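Local coordinates for tudor domain-containing protein 1 (Mus musculus, PDB 4B9W) that binds arginine-methylated Piwi proteins through its Tudor domains and serves piRNA-guided repression of transposable elements during spermatogenesis, at residues Y33-F36 and A41-K44; E89-G94 and V106-T111. All coordinates share one frame; numbering follows the deposited sequence.

Interaction 1: residues Y33-F36 and A41-K44; sequences YCHF and ALEK
His-35 and Phe-36 meet Leu-42 and Ala-41 where strand 31-36 passes through a short loop into helix 41-57. This is a strand-loop-helix connection of the extended Tudor domain. The strand belongs to the mixed sheet that forms the staphylococcal-nuclease-like half, and the helix leads the chain on to the Tudor core.

A van der Waals contact joins a methyl of Leu-42 to the imidazole of His-35. The His-35 side chain points toward the helix, and the two side chains cross at about a right angle. Leu-42 sends in a single methyl, CD2, which lies 3.8 Å from ND1 of His-35. The same methyl stands 4.0 Å from CB of His-35, so it touches the root of the side chain as well as the ring. The approach to the ring is oblique. Leu-42 keeps CG beside its backbone N (chi1 -76°), and from there CD2 reaches the imidazole.

The polar end of His-35 is engaged outside this pair. Its NE2 is hydrogen-bonded to the backbone O of Asp-102, and its ring meets that of Tyr-103. The hydrogen bond and the ring contact tie this end of the strand to the Tudor core, and the bond probably limits rotation of the imidazole.

Phe-36 contributes its backbone across the contact. Its side chain points away from the helix and packs on Val-19, Val-21, Met-129 and Cys-131 of the sheet, with Phe-13 at its ring. No hydrogen bond joins the two segments. At the first turn of the helix, CB of Ala-41 rests 3.5 Å from the carbonyl O of Phe-36.

Interaction 2: residues E89-G94 and V106-T111; sequences EILPSG and VEEVTT
Gly-94 N gives a 2.8 Å hydrogen bond to Leu-91 O and closes a type I beta turn. The turn lies in the hairpin connection from strand 81-90 to strand 96-100 of the SH3-like Tudor barrel. Gly-94 takes a positive phi of 103°, where a side chain would press on the carbonyl O before it. Its own O has CG2 of Thr-111 at 4.1 Å, a loose touch.

The closer contact is between Leu-91 and Glu-108. Glu-108 has CG anti to its backbone N (chi1 -179°) and an extended chain, which carries the carboxylate to the turn. Leu-91 CD1 sits over the flat face of that group, 3.4 Å from CD of Glu-108 and about equally far from both oxygens. The polar end of Glu-108 is held by Asn-95, whose ND2 is hydrogen-bonded to OE2. Ser-93 OG bonds to the backbone N of Asn-95.

The bound peptide runs along the strand end and the turn. Its basic side chain pairs with Glu-89, its backbone bonds to Ile-90, and Leu-91 and Pro-92 pack on it. In the five-stranded Tudor sheet, strand 96-100 runs between strands 81-90 and 106-109, pairing antiparallel with both.

In the fold
Interaction 1 is a buried contact and interaction 2 a surface one. Their centres are 27 Å apart, on opposite sides of the chain's centre, and they do not touch. They hold different elements: 33-36 and 41-44 join a strand of the mixed sheet to the long helix, whereas 89-94 and 106-111 bring together a hairpin turn and an outer strand of the five-stranded Tudor sheet. Neither has a hydrogen bond across its segments. Inside, a methyl meets an imidazole whose polar end is satisfied by the Tudor core. At the surface, a methyl from a turn beside the bound peptide lies on a strand's carboxylate.

Interaction 1: residues Y33-F36 and A41-K44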
loop_
_atom_site.group_PDB
_atom_site.type_symbol
_atom_site.label_atom_id
_atom_site.label_comp_id
_atom_site.label_asym_id
_atom_site.label_seq_id
_atom_site.Cartn_x
_atom_site.Cartn_y
_atom_site.Cartn_z
ATOM N N TYR A 33 -2.756 11.299 8.225
ATOM C CA TYR A 33 -3.337 10.743 9.417
ATOM C C TYR A 33 -3.426 11.801 10.496
ATOM O O TYR A 33 -2.501 12.593 10.666
ATOM C CB TYR A 33 -2.497 9.543 9.867
ATOM C CG TYR A 33 -2.676 8.379 8.942
ATOM C CD1 TYR A 33 -1.998 8.316 7.732
ATOM C CD2 TYR A 33 -3.567 7.369 9.242
ATOM C CE1 TYR A 33 -2.189 7.261 6.861
ATOM C CE2 TYR A 33 -3.756 6.304 8.376
ATOM C CZ TYR A 33 -3.073 6.259 7.198
ATOM O OH TYR A 33 -3.262 5.212 6.349
ATOM N N CYS A 34 -4.551 11.813 11.210
ATOM C CA CYS A 34 -4.782 12.808 12.251
ATOM C C CYS A 34 -5.157 12.156 13.561
ATOM O O CYS A 34 -5.827 11.123 13.582
ATOM C CB CYS A 34 -5.920 13.756 11.861
ATOM S SG CYS A 34 -5.587 14.883 10.480
ATOM N N HIS A 35 -4.712 12.772 14.650
ATOM C CA HIS A 35 -5.349 12.602 15.929
ATOM C C HIS A 35 -6.468 13.607 16.034
ATOM O O HIS A 35 -6.246 14.813 15.866
ATOM C CB HIS A 35 -4.367 12.825 17.052
ATOM C CG HIS A 35 -3.290 11.787 17.130
ATOM N ND1 HIS A 35 -2.028 12.079 17.522
ATOM C CD2 HIS A 35 -3.317 10.435 16.851
ATOM C CE1 HIS A 35 -1.286 10.963 17.504
ATOM N NE2 HIS A 35 -2.075 9.949 17.084
ATOM N N PHE A 36 -7.680 13.108 16.289
ATOM C CA PHE A 36 -8.851 13.940 16.535
ATOM C C PHE A 36 -8.974 14.224 18.043
ATOM O O PHE A 36 -9.025 13.296 18.873
ATOM C CB PHE A 36 -10.093 13.283 15.931
ATOM C CG PHE A 36 -10.113 13.333 14.420
ATOM C CD1 PHE A 36 -9.258 12.552 13.671
ATOM C CD2 PHE A 36 -10.963 14.198 13.754
ATOM C CE1 PHE A 36 -9.282 12.593 12.288
ATOM C CE2 PHE A 36 -10.994 14.260 12.367
ATOM C CZ PHE A 36 -10.149 13.462 11.631
ATOM N N ALA A 41 -8.840 12.014 23.979
ATOM C CA ALA A 41 -8.039 11.092 23.160
ATOM C C ALA A 41 -6.554 11.103 23.484
ATOM O O ALA A 41 -5.996 10.060 23.814
ATOM C CB ALA A 41 -8.241 11.386 21.671
ATOM N N LEU A 42 -5.912 12.269 23.352
ATOM C CA LEU A 42 -4.475 12.359 23.512
ATOM C C LEU A 42 -4.060 11.826 24.885
ATOM O O LEU A 42 -3.062 11.131 25.000
ATOM C CB LEU A 42 -3.955 13.788 23.292
ATOM C CG LEU A 42 -3.856 14.284 21.834
ATOM C CD1 LEU A 42 -2.966 15.523 21.719
ATOM C CD2 LEU A 42 -3.370 13.178 20.892
ATOM N N GLU A 43 -4.851 12.117 25.916
ATOM C CA GLU A 43 -4.500 11.672 27.258
ATOM C C GLU A 43 -4.715 10.159 27.441
ATOM O O GLU A 43 -3.865 9.473 28.009
ATOM C CB GLU A 43 -5.294 12.441 28.306
ATOM C CG GLU A 43 -4.922 11.982 29.709
ATOM C CD GLU A 43 -5.544 12.813 30.797
ATOM O OE1 GLU A 43 -6.439 13.630 30.491
ATOM O OE2 GLU A 43 -5.134 12.632 31.967
ATOM N N LYS A 44 -5.854 9.646 26.982
ATOM C CA LYS A 44 -6.104 8.203 27.043
ATOM C C LYS A 44 -5.058 7.418 26.245
ATOM O O LYS A 44 -4.632 6.336 26.667
ATOM C CB LYS A 44 -7.506 7.868 26.518
ATOM C CG LYS A 44 -8.634 8.230 27.464
ATOM C CD LYS A 44 -9.974 8.258 26.742
ATOM C CE LYS A 44 -11.149 8.263 27.716
ATOM N NZ LYS A 44 -12.400 8.585 26.964
#

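Interaction 2: residues E89-G94 and V106-T111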
loop_
_atom_site.group_PDB
_atom_site.type_symbol
_atom_site.label_atom_id
_atom_site.label_comp_id
_atom_site.label_asym_id
_atom_site.label_seq_id
_atom_site.Cartn_x
_atom_site.Cartn_y
_atom_site.Cartn_z
ATOM N N GLU A 89 1.970 -6.967 6.459
ATOM C CA GLU A 89 2.653 -7.882 5.544
ATOM C C GLU A 89 3.580 -8.861 6.253
ATOM O O GLU A 89 4.165 -8.525 7.277
ATOM C CB GLU A 89 3.480 -7.087 4.533
ATOM C CG GLU A 89 2.767 -5.875 3.955
ATOM C CD GLU A 89 3.467 -5.319 2.748
ATOM O OE1 GLU A 89 4.513 -5.857 2.356
ATOM O OE2 GLU A 89 2.955 -4.358 2.170
ATOM N N ILE A 90 3.713 -10.064 5.690
ATOM C CA ILE A 90 4.747 -11.026 6.106
ATOM C C ILE A 90 5.683 -11.281 4.929
ATOM O O ILE A 90 5.262 -11.728 3.835
ATOM C CB ILE A 90 4.164 -12.361 6.609
ATOM C CG1 ILE A 90 3.189 -12.108 7.762
ATOM C CG2 ILE A 90 5.267 -13.296 7.101
ATOM C CD1 ILE A 90 2.385 -13.321 8.161
ATOM N N LEU A 91 6.960 -11.008 5.174
ATOM C CA LEU A 91 7.961 -10.990 4.118
ATOM C C LEU A 91 8.747 -12.307 4.126
ATOM O O LEU A 91 8.841 -12.961 5.170
ATOM C CB LEU A 91 8.910 -9.802 4.301
ATOM C CG LEU A 91 8.288 -8.411 4.352
ATOM C CD1 LEU A 91 9.313 -7.380 4.830
ATOM C CD2 LEU A 91 7.774 -8.023 2.978
ATOM N N PRO A 92 9.313 -12.685 2.961
ATOM C CA PRO A 92 10.118 -13.905 2.801
ATOM C C PRO A 92 11.218 -14.046 3.828
ATOM O O PRO A 92 11.391 -15.125 4.361
ATOM C CB PRO A 92 10.697 -13.750 1.407
ATOM C CG PRO A 92 9.639 -12.995 0.680
ATOM C CD PRO A 92 9.049 -12.046 1.655
ATOM N N SER A 93 11.924 -12.960 4.139
ATOM C CA SER A 93 12.943 -12.973 5.184
ATOM C C SER A 93 12.460 -13.502 6.505
ATOM O O SER A 93 13.275 -13.915 7.334
ATOM C CB SER A 93 13.490 -11.559 5.407
ATOM O OG SER A 93 12.440 -10.666 5.703
ATOM N N GLY A 94 11.148 -13.451 6.734
ATOM C CA GLY A 94 10.577 -13.757 8.061
ATOM C C GLY A 94 10.187 -12.500 8.816
ATOM O O GLY A 94 9.524 -12.564 9.847
ATOM N N VAL A 106 3.760 2.727 8.773
ATOM C CA VAL A 106 4.012 1.304 8.586
ATOM C C VAL A 106 5.514 1.089 8.684
ATOM O O VAL A 106 6.261 1.786 8.019
ATOM C CB VAL A 106 3.509 0.825 7.199
ATOM C CG1 VAL A 106 4.033 -0.581 6.866
ATOM C CG2 VAL A 106 1.986 0.872 7.142
ATOM N N GLU A 107 5.955 0.136 9.499
ATOM C CA GLU A 107 7.383 -0.204 9.611
ATOM C C GLU A 107 7.637 -1.729 9.459
ATOM O O GLU A 107 6.821 -2.551 9.860
ATOM C CB GLU A 107 7.947 0.247 10.973
ATOM C CG GLU A 107 7.703 1.705 11.369
ATOM C CD GLU A 107 8.301 2.718 10.404
ATOM O OE1 GLU A 107 9.381 2.420 9.845
ATOM O OE2 GLU A 107 7.696 3.819 10.223
ATOM N N GLU A 108 8.790 -2.089 8.916
ATOM C CA GLU A 108 9.249 -3.475 8.900
ATOM C C GLU A 108 9.969 -3.819 10.203
ATOM O O GLU A 108 10.956 -3.161 10.558
ATOM C CB GLU A 108 10.203 -3.696 7.746
ATOM C CG GLU A 108 10.707 -5.133 7.670
ATOM C CD GLU A 108 11.516 -5.399 6.424
ATOM O OE1 GLU A 108 11.342 -4.655 5.447
ATOM O OE2 GLU A 108 12.319 -6.361 6.421
ATOM N N VAL A 109 9.471 -4.841 10.911
ATOM C CA VAL A 109 10.075 -5.302 12.155
ATOM C C VAL A 109 10.433 -6.796 12.101
ATOM O O VAL A 109 10.031 -7.530 11.176
ATOM C CB VAL A 109 9.181 -4.988 13.377
ATOM C CG1 VAL A 109 8.928 -3.487 13.483
ATOM C CG2 VAL A 109 7.851 -5.736 13.328
ATOM N N THR A 110 11.264 -7.210 13.052
ATOM C CA THR A 110 11.597 -8.601 13.256
ATOM C C THR A 110 10.641 -9.208 14.289
ATOM O O THR A 110 9.863 -8.483 14.964
ATOM C CB THR A 110 13.033 -8.746 13.812
ATOM O OG1 THR A 110 13.111 -8.111 15.096
ATOM C CG2 THR A 110 14.067 -8.136 12.860
ATOM N N THR A 111 10.738 -10.524 14.456
ATOM C CA THR A 111 9.873 -11.258 15.384
ATOM C C THR A 111 10.102 -10.921 16.861
ATOM O O THR A 111 9.175 -11.025 17.666
ATOM C CB THR A 111 9.986 -12.775 15.180
ATOM O OG1 THR A 111 11.367 -13.151 15.044
ATOM C CG2 THR A 111 9.237 -13.174 13.937
#